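Local coordinates for protein alcohol dehydrogenase (Aeropyrum pernix, PDB 1H2B) that probably oxidises alcohols with NAD+ as a zinc-dependent dehydrogenase, and binds zinc and the dinucleotide within a four-chain assembly, at residues I102-V107 / G118-C123; A169-Y174 / S307-Y312; R182-G187 / V208-T213; G199-Q204 / V327-D332. All blocks are in the same frame, centred on the assembly; numbering follows the deposited sequence. Where two conformers were deposited one is given.

Contact 1: I102-V107 / G118-C123; sequences ILHPAV and GEDMHC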
# COMPACT_ATOMS: atom_id res chain seq x y z
N ILE B 102 -21.29 -22.76 0.67
CA ILE B 102 -20.56 -22.46 1.89
C ILE B 102 -21.01 -21.08 2.32
O ILE B 102 -21.30 -20.20 1.51
CB ILE B 102 -19.01 -22.55 1.68
CG1 ILE B 102 -18.26 -22.23 3.02
CG2 ILE B 102 -18.51 -21.56 0.57
CD1 ILE B 102 -16.78 -22.69 2.92
N LEU B 103 -21.12 -20.89 3.63
CA LEU B 103 -21.67 -19.65 4.15
C LEU B 103 -20.67 -18.75 4.81
O LEU B 103 -19.98 -19.15 5.77
CB LEU B 103 -22.81 -19.91 5.17
CG LEU B 103 -23.92 -20.82 4.63
CD1 LEU B 103 -25.02 -21.04 5.71
CD2 LEU B 103 -24.56 -20.18 3.41
N HIS B 104 -20.59 -17.50 4.34
CA HIS B 104 -19.87 -16.48 5.10
C HIS B 104 -20.59 -16.26 6.43
O HIS B 104 -21.82 -16.25 6.48
CB HIS B 104 -19.87 -15.17 4.33
CG HIS B 104 -18.96 -14.15 4.92
ND1 HIS B 104 -19.32 -13.40 6.02
CD2 HIS B 104 -17.68 -13.83 4.64
CE1 HIS B 104 -18.29 -12.65 6.39
NE2 HIS B 104 -17.28 -12.89 5.56
N PRO B 105 -19.86 -16.19 7.54
CA PRO B 105 -20.58 -16.19 8.83
C PRO B 105 -21.35 -14.93 9.15
O PRO B 105 -22.13 -14.98 10.09
CB PRO B 105 -19.47 -16.48 9.86
CG PRO B 105 -18.17 -16.30 9.15
CD PRO B 105 -18.39 -16.25 7.70
N ALA B 106 -21.13 -13.82 8.46
CA ALA B 106 -21.84 -12.56 8.72
C ALA B 106 -23.06 -12.45 7.83
O ALA B 106 -23.01 -12.82 6.65
CB ALA B 106 -20.92 -11.38 8.42
N VAL B 107 -24.17 -11.99 8.39
CA VAL B 107 -25.35 -11.68 7.62
C VAL B 107 -25.43 -10.15 7.61
O VAL B 107 -25.61 -9.52 8.66
CB VAL B 107 -26.60 -12.32 8.29
CG1 VAL B 107 -27.89 -11.71 7.66
CG2 VAL B 107 -26.58 -13.82 8.11
N GLY B 118 -16.96 -3.10 1.05
CA GLY B 118 -16.62 -4.50 0.95
C GLY B 118 -16.16 -5.15 2.24
O GLY B 118 -15.66 -6.27 2.21
N GLU B 119 -16.31 -4.46 3.35
CA GLU B 119 -15.83 -5.03 4.64
C GLU B 119 -16.99 -5.60 5.45
O GLU B 119 -17.55 -4.91 6.32
CB GLU B 119 -15.03 -4.00 5.46
CG GLU B 119 -13.70 -3.62 4.80
CD GLU B 119 -12.62 -4.70 4.91
OE1 GLU B 119 -12.94 -5.89 5.02
OE2 GLU B 119 -11.43 -4.34 4.83
N ASP B 120 -17.37 -6.84 5.14
CA ASP B 120 -18.56 -7.45 5.73
C ASP B 120 -18.54 -7.42 7.24
O ASP B 120 -19.58 -7.23 7.84
CB ASP B 120 -18.70 -8.91 5.31
CG ASP B 120 -18.80 -9.09 3.81
OD1 ASP B 120 -17.80 -8.81 3.07
OD2 ASP B 120 -19.87 -9.56 3.31
N MET B 121 -17.35 -7.60 7.85
CA MET B 121 -17.30 -7.65 9.31
C MET B 121 -17.52 -6.32 9.97
O MET B 121 -17.65 -6.24 11.20
CB MET B 121 -16.01 -8.31 9.82
CG MET B 121 -15.77 -9.77 9.33
SD MET B 121 -17.18 -10.84 9.69
CE MET B 121 -17.29 -10.65 11.41
N HIS B 122 -17.62 -5.25 9.17
CA HIS B 122 -17.76 -3.92 9.76
C HIS B 122 -19.08 -3.28 9.37
O HIS B 122 -19.30 -2.07 9.55
CB HIS B 122 -16.54 -3.08 9.43
CG HIS B 122 -15.32 -3.64 10.08
ND1 HIS B 122 -15.12 -3.62 11.44
CD2 HIS B 122 -14.28 -4.33 9.55
CE1 HIS B 122 -13.99 -4.27 11.73
NE2 HIS B 122 -13.47 -4.70 10.60
N CYS B 123 -19.97 -4.12 8.86
CA CYS B 123 -21.30 -3.68 8.51
C CYS B 123 -22.10 -3.27 9.75
O CYS B 123 -22.06 -3.92 10.78
CB CYS B 123 -22.00 -4.76 7.69
SG CYS B 123 -21.24 -4.89 6.06
O HOH W 1 -21.78 -11.17 4.45
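The backbones come closest at A106 and M121, with A106 CA 6.7 Å from M121 CA. Segment 102-107 leaves strand 100-103 and runs on as loop from H104. Segment 118-123 starts at G118, where a Schellman motif with positive phi ends helix 113-116, and then makes a short 3-10 turn at D120 and M121. No direct hydrogen bond crosses the contact. A water bridges it instead, donating to A106 O at 3.0 Å and to D120 OD2 at 2.7 Å.

The H104 ring meets the other segment through one corner, CE1. M121 SD lies at the ring edge, near its plane, 3.9 Å from H104 CE1. D120 CB approaches the same carbon obliquely. The M121 chain bends at chi2 (-54°), which places SD, and the sulfur also touches A106 CB at 4.0 Å. Both nitrogens of the ring are engaged. A106 N donates to H104 ND1 over 3.1 Å, somewhat out of the ring plane, and H104 NE2 bonds to G310 O. This is consistent with the proton sitting on NE2. D120 OD2 also forms a salt bridge with R116 of the third subunit.

The contact joins the loop that follows strand 100-103 to the lobe that carries a zinc ion on D109, C112 and C115. I102 packs on helix 166-181 and strand 81-88, and L103 on strand 140-143.

Contact 2: A169-Y174 / S307-Y312; sequences AGITAY and SLVGNY. With NAJ (nicotinamide-adenine-dinucleotide (acidic form)), chain I; OCA (octanoic acid (caprylic acid)), chain H.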
# COMPACT_ATOMS: atom_id res chain seq x y z
N ALA B 169 -12.70 -20.77 10.35
CA ALA B 169 -11.27 -21.01 10.58
C ALA B 169 -10.43 -20.61 9.37
O ALA B 169 -9.42 -19.88 9.52
CB ALA B 169 -10.99 -22.49 10.90
N GLY B 170 -10.85 -21.04 8.17
CA GLY B 170 -10.06 -20.76 6.98
C GLY B 170 -10.03 -19.28 6.62
O GLY B 170 -8.94 -18.74 6.39
N ILE B 171 -11.21 -18.66 6.55
CA ILE B 171 -11.28 -17.26 6.11
C ILE B 171 -10.48 -16.38 7.12
O ILE B 171 -9.79 -15.45 6.69
CB ILE B 171 -12.74 -16.80 5.90
CG1 ILE B 171 -12.76 -15.38 5.32
CG2 ILE B 171 -13.56 -16.89 7.22
CD1 ILE B 171 -14.16 -14.76 5.24
N THR B 172 -10.59 -16.69 8.41
CA THR B 172 -9.87 -15.91 9.42
C THR B 172 -8.36 -16.06 9.22
O THR B 172 -7.60 -15.06 9.23
CB THR B 172 -10.27 -16.35 10.83
OG1 THR B 172 -11.68 -16.21 10.97
CG2 THR B 172 -9.59 -15.44 11.88
N ALA B 173 -7.89 -17.30 9.01
CA ALA B 173 -6.47 -17.51 8.77
C ALA B 173 -6.05 -16.79 7.48
O ALA B 173 -4.98 -16.20 7.45
CB ALA B 173 -6.16 -19.03 8.67
N TYR B 174 -6.91 -16.79 6.46
CA TYR B 174 -6.56 -16.18 5.17
C TYR B 174 -6.44 -14.66 5.23
O TYR B 174 -5.43 -14.11 4.75
CB TYR B 174 -7.65 -16.61 4.11
CG TYR B 174 -7.35 -16.10 2.74
CD1 TYR B 174 -8.12 -15.07 2.20
CD2 TYR B 174 -6.34 -16.69 1.98
CE1 TYR B 174 -7.85 -14.59 0.94
CE2 TYR B 174 -6.06 -16.23 0.71
CZ TYR B 174 -6.82 -15.17 0.21
OH TYR B 174 -6.53 -14.72 -1.07
N SER B 307 -7.06 -9.12 13.76
CA SER B 307 -7.65 -9.55 12.50
C SER B 307 -8.95 -10.26 12.83
O SER B 307 -8.97 -11.05 13.77
CB SER B 307 -6.70 -10.51 11.75
OG SER B 307 -7.04 -10.54 10.38
N LEU B 308 -10.01 -9.96 12.09
CA LEU B 308 -11.37 -10.38 12.42
C LEU B 308 -11.97 -11.10 11.20
O LEU B 308 -12.27 -10.45 10.19
CB LEU B 308 -12.24 -9.13 12.74
CG LEU B 308 -13.73 -9.43 13.01
CD1 LEU B 308 -13.91 -10.33 14.23
CD2 LEU B 308 -14.45 -8.07 13.23
N VAL B 309 -12.13 -12.42 11.33
CA VAL B 309 -12.78 -13.25 10.30
C VAL B 309 -12.29 -12.79 8.94
O VAL B 309 -11.10 -12.80 8.70
CB VAL B 309 -14.32 -13.26 10.51
CG1 VAL B 309 -14.97 -14.42 9.69
CG2 VAL B 309 -14.71 -13.49 11.98
N GLY B 310 -13.19 -12.44 8.01
CA GLY B 310 -12.73 -11.82 6.77
C GLY B 310 -13.93 -11.41 5.97
O GLY B 310 -15.08 -11.51 6.41
N ASN B 311 -13.66 -10.87 4.79
CA ASN B 311 -14.78 -10.35 4.00
C ASN B 311 -15.20 -11.37 2.92
O ASN B 311 -14.63 -12.45 2.81
CB ASN B 311 -14.45 -8.95 3.47
CG ASN B 311 -13.31 -8.93 2.49
OD1 ASN B 311 -13.12 -9.86 1.72
ND2 ASN B 311 -12.51 -7.84 2.53
N TYR B 312 -16.25 -11.01 2.17
CA TYR B 312 -16.81 -11.98 1.23
C TYR B 312 -15.85 -12.31 0.12
O TYR B 312 -15.73 -13.47 -0.29
CB TYR B 312 -18.08 -11.40 0.66
CG TYR B 312 -18.84 -12.32 -0.26
CD1 TYR B 312 -19.78 -13.24 0.25
CD2 TYR B 312 -18.64 -12.26 -1.61
CE1 TYR B 312 -20.52 -14.07 -0.58
CE2 TYR B 312 -19.37 -13.10 -2.49
CZ TYR B 312 -20.30 -13.99 -1.97
OH TYR B 312 -21.03 -14.82 -2.82
PA NAJ I . -7.94 -24.56 18.69
O1A NAJ I . -8.34 -24.98 20.08
O2A NAJ I . -8.24 -25.50 17.51
O5B NAJ I . -6.36 -24.35 18.55
C5B NAJ I . -5.58 -23.74 19.59
C4B NAJ I . -4.18 -24.31 19.38
O4B NAJ I . -3.30 -23.59 20.26
C3B NAJ I . -4.07 -25.81 19.68
O3B NAJ I . -3.40 -26.52 18.63
C2B NAJ I . -3.28 -25.74 20.98
O2B NAJ I . -2.53 -26.93 21.27
C1B NAJ I . -2.37 -24.52 20.79
N9A NAJ I . -1.84 -23.95 22.03
C8A NAJ I . -2.39 -23.88 23.31
N7A NAJ I . -1.53 -23.22 24.14
C5A NAJ I . -0.43 -22.89 23.40
C6A NAJ I . 0.73 -22.23 23.70
N6A NAJ I . 1.04 -21.79 24.93
N1A NAJ I . 1.62 -21.99 22.68
C2A NAJ I . 1.42 -22.45 21.39
N3A NAJ I . 0.28 -23.12 21.12
C4A NAJ I . -0.63 -23.33 22.11
O3 NAJ I . -8.58 -23.13 18.47
PN NAJ I . -9.14 -22.46 17.11
O1N NAJ I . -10.54 -22.82 16.91
O2N NAJ I . -8.16 -22.67 16.02
O5D NAJ I . -9.18 -20.92 17.58
C5D NAJ I . -7.94 -20.27 17.83
C4D NAJ I . -8.20 -18.94 18.53
O4D NAJ I . -8.76 -18.04 17.55
C3D NAJ I . -9.25 -19.02 19.63
O3D NAJ I . -8.97 -17.98 20.59
C2D NAJ I . -10.56 -18.68 18.90
O2D NAJ I . -11.60 -18.22 19.71
C1D NAJ I . -10.01 -17.57 17.99
N1N NAJ I . -10.80 -17.17 16.82
C2N NAJ I . -10.61 -15.89 16.38
C3N NAJ I . -11.27 -15.45 15.25
C7N NAJ I . -11.11 -14.04 14.81
O7N NAJ I . -11.86 -13.68 13.75
N7N NAJ I . -10.24 -13.16 15.33
C4N NAJ I . -12.14 -16.31 14.49
C5N NAJ I . -12.15 -17.67 14.91
C6N NAJ I . -11.52 -18.07 16.07
C1 OCA H . -15.35 -16.37 15.35
C2 OCA H . -15.27 -15.10 16.21
C3 OCA H . -15.99 -13.93 15.53
C4 OCA H . -16.31 -12.75 16.44
C5 OCA H . -17.17 -11.75 15.68
C6 OCA H . -17.33 -10.45 16.46
C7 OCA H . -18.09 -9.36 15.70
C8 OCA H . -18.20 -8.13 16.57
O1 OCA H . -14.98 -17.48 15.82
O2 OCA H . -15.74 -16.30 14.16
O HOH W 2 -8.69 -12.60 10.14
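The nicotinamide end of the NAD pocket is built here, where T172 and I171 of helix 166-181 meet V309 and G310. The loop 307-312 follows strand 303-306, an outer strand of the parallel sheet of the Rossmann-type domain. Its backbone grips the carboxamide of the dinucleotide twice. V309 N donates to NAJ O7N at 2.7 Å, and NAJ N7N donates to S307 O at 2.9 Å. The pair should fix the rotation of the carboxamide.

T172 backs this loop. Its OG1 is 3.2 Å from V309 CA and bonds to the carbonyl of D168, a zinc ligand. Its CG2, anti to the backbone N, reaches NAJ O7N. T172 CA makes a CH...O contact of 3.4 Å with V309 O. A water adds a bridge: it donates to T172 O and V309 O and accepts from S307 OG.

V309 faces two ways. CG2 borders the bound octanoic acid, 3.7 Å from OCA O2, while CG1 packs on I171 CG2. G310 CA lies 3.8 Å from I171 CG1. Beyond it the isoleucine chain is extended (chi2 -172°), and I171 CD1 ends 3.4 Å from N311 O.

Contact 3: R182-G187 / V208-T213; sequences RTLYPG and VMTPAT
L184 is the first residue of 182-187 to meet the other segment. Its CB points toward it. L184 CD1 touches both T210 CG2 and A212 CB at 4.0 Å, and L184 CD2 is also 4.0 Å from A212 CB. T210 makes an ST turn: A212 N donates to T210 OG1 at 3.1 Å, with a nearly straight N-H...O of 162°. OG1 sits between the backbone N and the carbonyl carbon (chi1 83°) and also bonds to L206 O in the last turn of the helix. CG2 is left beside L184.

Y185 CB points away, and the residue contributes its backbone, with Y185 C 3.6 Å from P211 CG. P186 follows, and here the two proline rings cross obliquely. P211 CG presses against the start of the P186 ring, 3.5 Å from P186 N and 3.7 Å from P186 CD. At G187 the contact becomes polar. A water accepts from G187 N, donates to P211 O at 2.8 Å, and also bonds to T213 OG1.

The two loops lead into neighbouring parallel strands, 189-193 and 213-218, joined by helix 197-209 in a Rossmann beta-alpha-beta crossover. L184 and A212 both pack on V190 of strand 189-193. The fourth subunit adds Y174 against P186 and M209 against P211, while helix 166-181 lies beside T210.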
# COMPACT_ATOMS: atom_id res chain seq x y z
N ARG B 182 2.09 -8.71 3.65
CA ARG B 182 2.43 -7.34 3.22
C ARG B 182 3.87 -6.93 3.57
O ARG B 182 4.44 -5.99 2.94
CB ARG B 182 1.45 -6.36 3.88
CG ARG B 182 0.10 -6.41 3.21
CD ARG B 182 -1.04 -5.98 4.13
NE ARG B 182 -0.80 -4.66 4.72
CZ ARG B 182 -1.39 -4.21 5.83
NH1 ARG B 182 -2.25 -5.01 6.49
NH2 ARG B 182 -1.12 -2.96 6.27
N THR B 183 4.46 -7.57 4.56
CA THR B 183 5.83 -7.25 4.96
C THR B 183 6.77 -8.48 5.00
O THR B 183 7.82 -8.45 5.65
CB THR B 183 5.89 -6.57 6.31
OG1 THR B 183 5.26 -7.38 7.33
CG2 THR B 183 5.10 -5.24 6.31
N LEU B 184 6.35 -9.56 4.39
CA LEU B 184 7.19 -10.76 4.39
C LEU B 184 7.92 -10.74 3.04
O LEU B 184 7.50 -10.03 2.12
CB LEU B 184 6.34 -12.05 4.60
CG LEU B 184 5.92 -12.15 6.08
CD1 LEU B 184 4.92 -13.32 6.23
CD2 LEU B 184 7.11 -12.33 7.08
N TYR B 185 9.07 -11.38 3.00
CA TYR B 185 9.93 -11.36 1.80
C TYR B 185 10.82 -12.58 1.96
O TYR B 185 10.86 -13.16 3.05
CB TYR B 185 10.73 -10.08 1.81
CG TYR B 185 11.51 -9.84 3.08
CD1 TYR B 185 12.74 -10.42 3.31
CD2 TYR B 185 11.00 -8.97 4.07
CE1 TYR B 185 13.45 -10.19 4.49
CE2 TYR B 185 11.70 -8.73 5.22
CZ TYR B 185 12.93 -9.34 5.43
OH TYR B 185 13.63 -9.12 6.59
N PRO B 186 11.54 -13.03 0.91
CA PRO B 186 12.44 -14.17 1.08
C PRO B 186 13.53 -13.97 2.13
O PRO B 186 14.26 -12.96 2.07
CB PRO B 186 13.08 -14.36 -0.34
CG PRO B 186 12.07 -13.66 -1.28
CD PRO B 186 11.56 -12.48 -0.46
N GLY B 187 13.62 -14.88 3.09
CA GLY B 187 14.55 -14.70 4.19
C GLY B 187 13.89 -14.15 5.47
O GLY B 187 14.49 -14.24 6.56
N VAL B 208 1.83 -20.96 0.69
CA VAL B 208 1.21 -20.67 -0.58
C VAL B 208 1.32 -19.18 -0.90
O VAL B 208 1.51 -18.80 -2.08
CB VAL B 208 -0.33 -21.05 -0.52
CG1 VAL B 208 -1.07 -20.50 -1.72
CG2 VAL B 208 -0.47 -22.55 -0.41
N MET B 209 1.19 -18.34 0.14
CA MET B 209 0.96 -16.92 -0.06
C MET B 209 2.19 -16.03 0.19
O MET B 209 2.17 -14.83 -0.16
CB MET B 209 -0.21 -16.44 0.77
CG MET B 209 -1.50 -16.89 0.17
SD MET B 209 -2.68 -16.75 1.40
CE MET B 209 -2.82 -14.96 1.41
N THR B 210 3.23 -16.60 0.78
CA THR B 210 4.46 -15.85 1.04
C THR B 210 5.67 -16.71 0.78
O THR B 210 5.56 -17.94 0.74
CB THR B 210 4.54 -15.39 2.51
OG1 THR B 210 5.04 -16.43 3.36
CG2 THR B 210 3.15 -15.00 3.12
N PRO B 211 6.81 -16.07 0.61
CA PRO B 211 8.08 -16.79 0.57
C PRO B 211 8.81 -16.86 1.91
O PRO B 211 10.01 -17.20 1.96
CB PRO B 211 8.88 -15.95 -0.43
CG PRO B 211 8.52 -14.57 -0.03
CD PRO B 211 7.01 -14.64 0.27
N ALA B 212 8.12 -16.58 3.02
CA ALA B 212 8.79 -16.54 4.30
C ALA B 212 9.13 -17.91 4.84
O ALA B 212 8.52 -18.91 4.44
CB ALA B 212 7.93 -15.79 5.31
N THR B 213 10.13 -17.92 5.72
CA THR B 213 10.50 -19.12 6.50
C THR B 213 9.49 -19.23 7.64
O THR B 213 9.35 -18.29 8.42
CB THR B 213 11.92 -18.96 7.04
OG1 THR B 213 12.83 -18.91 5.91
CG2 THR B 213 12.34 -20.19 7.81
O HOH W 3 12.35 -17.39 3.47

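Contact 4: G199-Q204 / V327-D332; sequences GHIAVQ and VRVEVD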
# COMPACT_ATOMS: atom_id res chain seq x y z
N GLY B 199 -4.86 -22.39 12.99
CA GLY B 199 -3.44 -22.37 12.79
C GLY B 199 -2.92 -23.36 11.74
O GLY B 199 -1.99 -23.01 11.00
N HIS B 200 -3.47 -24.57 11.70
CA HIS B 200 -2.98 -25.54 10.72
C HIS B 200 -3.31 -25.12 9.31
O HIS B 200 -2.56 -25.39 8.36
CB HIS B 200 -3.46 -26.96 11.07
CG HIS B 200 -4.77 -27.31 10.44
ND1 HIS B 200 -5.96 -26.90 10.98
CD2 HIS B 200 -5.07 -28.08 9.36
CE1 HIS B 200 -6.96 -27.37 10.23
NE2 HIS B 200 -6.44 -28.10 9.25
N ILE B 201 -4.40 -24.34 9.14
CA ILE B 201 -4.68 -23.74 7.86
C ILE B 201 -3.70 -22.64 7.58
O ILE B 201 -3.16 -22.53 6.48
CB ILE B 201 -6.15 -23.22 7.81
CG1 ILE B 201 -7.09 -24.42 8.06
CG2 ILE B 201 -6.44 -22.61 6.44
CD1 ILE B 201 -8.59 -24.04 8.13
N ALA B 202 -3.41 -21.82 8.60
CA ALA B 202 -2.46 -20.71 8.40
C ALA B 202 -1.08 -21.22 7.97
O ALA B 202 -0.43 -20.58 7.15
CB ALA B 202 -2.37 -19.84 9.65
N VAL B 203 -0.63 -22.36 8.51
CA VAL B 203 0.67 -22.90 8.08
C VAL B 203 0.68 -23.10 6.57
O VAL B 203 1.62 -22.67 5.89
CB VAL B 203 1.00 -24.26 8.78
CG1 VAL B 203 2.26 -24.95 8.12
CG2 VAL B 203 1.23 -24.07 10.28
N GLN B 204 -0.37 -23.74 6.05
CA GLN B 204 -0.48 -23.98 4.62
C GLN B 204 -0.54 -22.67 3.83
O GLN B 204 0.10 -22.51 2.81
CB GLN B 204 -1.73 -24.79 4.28
CG GLN B 204 -1.77 -26.14 4.95
CD GLN B 204 -3.09 -26.82 4.71
OE1 GLN B 204 -3.43 -27.15 3.55
NE2 GLN B 204 -3.89 -26.98 5.77
N VAL B 327 -4.97 -25.80 -0.47
CA VAL B 327 -5.19 -25.81 0.95
C VAL B 327 -6.20 -26.91 1.23
O VAL B 327 -7.18 -27.11 0.49
CB VAL B 327 -5.66 -24.40 1.48
CG1 VAL B 327 -7.02 -24.04 0.95
CG2 VAL B 327 -5.71 -24.38 3.01
N ARG B 328 -5.96 -27.66 2.30
CA ARG B 328 -6.87 -28.72 2.71
C ARG B 328 -6.93 -28.79 4.22
O ARG B 328 -5.92 -28.79 4.89
CB ARG B 328 -6.41 -30.06 2.15
CG ARG B 328 -7.43 -31.16 2.47
CD ARG B 328 -6.98 -32.58 2.05
NE ARG B 328 -6.31 -33.28 3.16
CZ ARG B 328 -6.90 -33.66 4.30
NH1 ARG B 328 -8.19 -33.42 4.52
NH2 ARG B 328 -6.17 -34.28 5.22
N VAL B 329 -8.14 -28.86 4.75
CA VAL B 329 -8.34 -28.84 6.19
C VAL B 329 -8.26 -30.26 6.71
O VAL B 329 -8.78 -31.18 6.10
CB VAL B 329 -9.71 -28.20 6.58
CG1 VAL B 329 -9.78 -27.93 8.07
CG2 VAL B 329 -9.89 -26.85 5.85
N GLU B 330 -7.55 -30.41 7.82
CA GLU B 330 -7.52 -31.63 8.60
C GLU B 330 -8.79 -31.70 9.45
O GLU B 330 -8.99 -30.89 10.37
CB GLU B 330 -6.23 -31.64 9.45
CG GLU B 330 -6.10 -32.85 10.36
CD GLU B 330 -5.85 -34.15 9.60
OE1 GLU B 330 -5.10 -34.12 8.59
OE2 GLU B 330 -6.42 -35.18 10.03
N VAL B 331 -9.68 -32.64 9.10
CA VAL B 331 -10.98 -32.70 9.75
C VAL B 331 -11.20 -33.96 10.57
O VAL B 331 -10.79 -35.05 10.19
CB VAL B 331 -12.17 -32.43 8.75
CG1 VAL B 331 -12.02 -31.05 8.10
CG2 VAL B 331 -12.23 -33.49 7.69
N ASP B 332 -11.87 -33.76 11.69
CA ASP B 332 -12.30 -34.79 12.61
C ASP B 332 -13.85 -34.79 12.61
O ASP B 332 -14.50 -33.95 13.24
CB ASP B 332 -11.68 -34.44 13.96
CG ASP B 332 -12.04 -35.40 15.06
OD1 ASP B 332 -12.22 -36.59 14.75
OD2 ASP B 332 -12.22 -35.03 16.24
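H200 lays the edge of its ring against V329 and E330, with V329 CG1 3.5 Å from H200 NE2. It stands on helix 197-209, the first helix of the Rossmann-type dinucleotide fold, in the turn that carries the last glycine of what fits a GxGxxG pattern. E330 N donates to H200 NE2 over 2.9 Å, tilted 22° from the ring plane. H200 ND1 bonds to G196 O, in the same glycine-rich turn. The ring thus spans from the NAD-binding turn to the 327-332 chain, accepting on NE2 and probably carrying its proton on ND1.

I201 supplies the apolar middle. Its CG2 meets V327 CG2, and its CD1 reaches V329 CG2 at 3.8 Å. The residue also leans on A169 of helix 166-181, while V327 is backed by helix 312-323.

One turn on, Q204 runs out extended (chi2 174°) and pairs its amide with the backbone of R328. R328 N donates to Q204 OE1 over 2.9 Å, in a nearly straight bond. Q204 NE2 donates to R328 O, also at 2.9 Å, rising above the plane of that carbonyl. A third, weak bond runs back into the helix, from Q204 NE2 to H200 O at 3.3 Å.

Contacts 1 and 2 adjoin, with centres about 10 Å apart. D120 OD1 bonds to Y312 N, so with the H104 bond of contact 1 the GroES-like domain grips the loop that holds the nicotinamide. The centres of contacts 2 and 4 are about 13 Å apart, and the two touch where helix 166-181 packs on helix 197-209. Contact 4 shares that second helix with contact 3, with centres about 18 Å apart. Contact 1 closes first along the chain. Contact 3 then falls between the segments of contact 2, while contact 4 crosses both. Helices 166-181 and 197-209 therefore connect the cofactor pocket with the loops that lead into strands 189-193 and 213-218, where the fourth subunit packs.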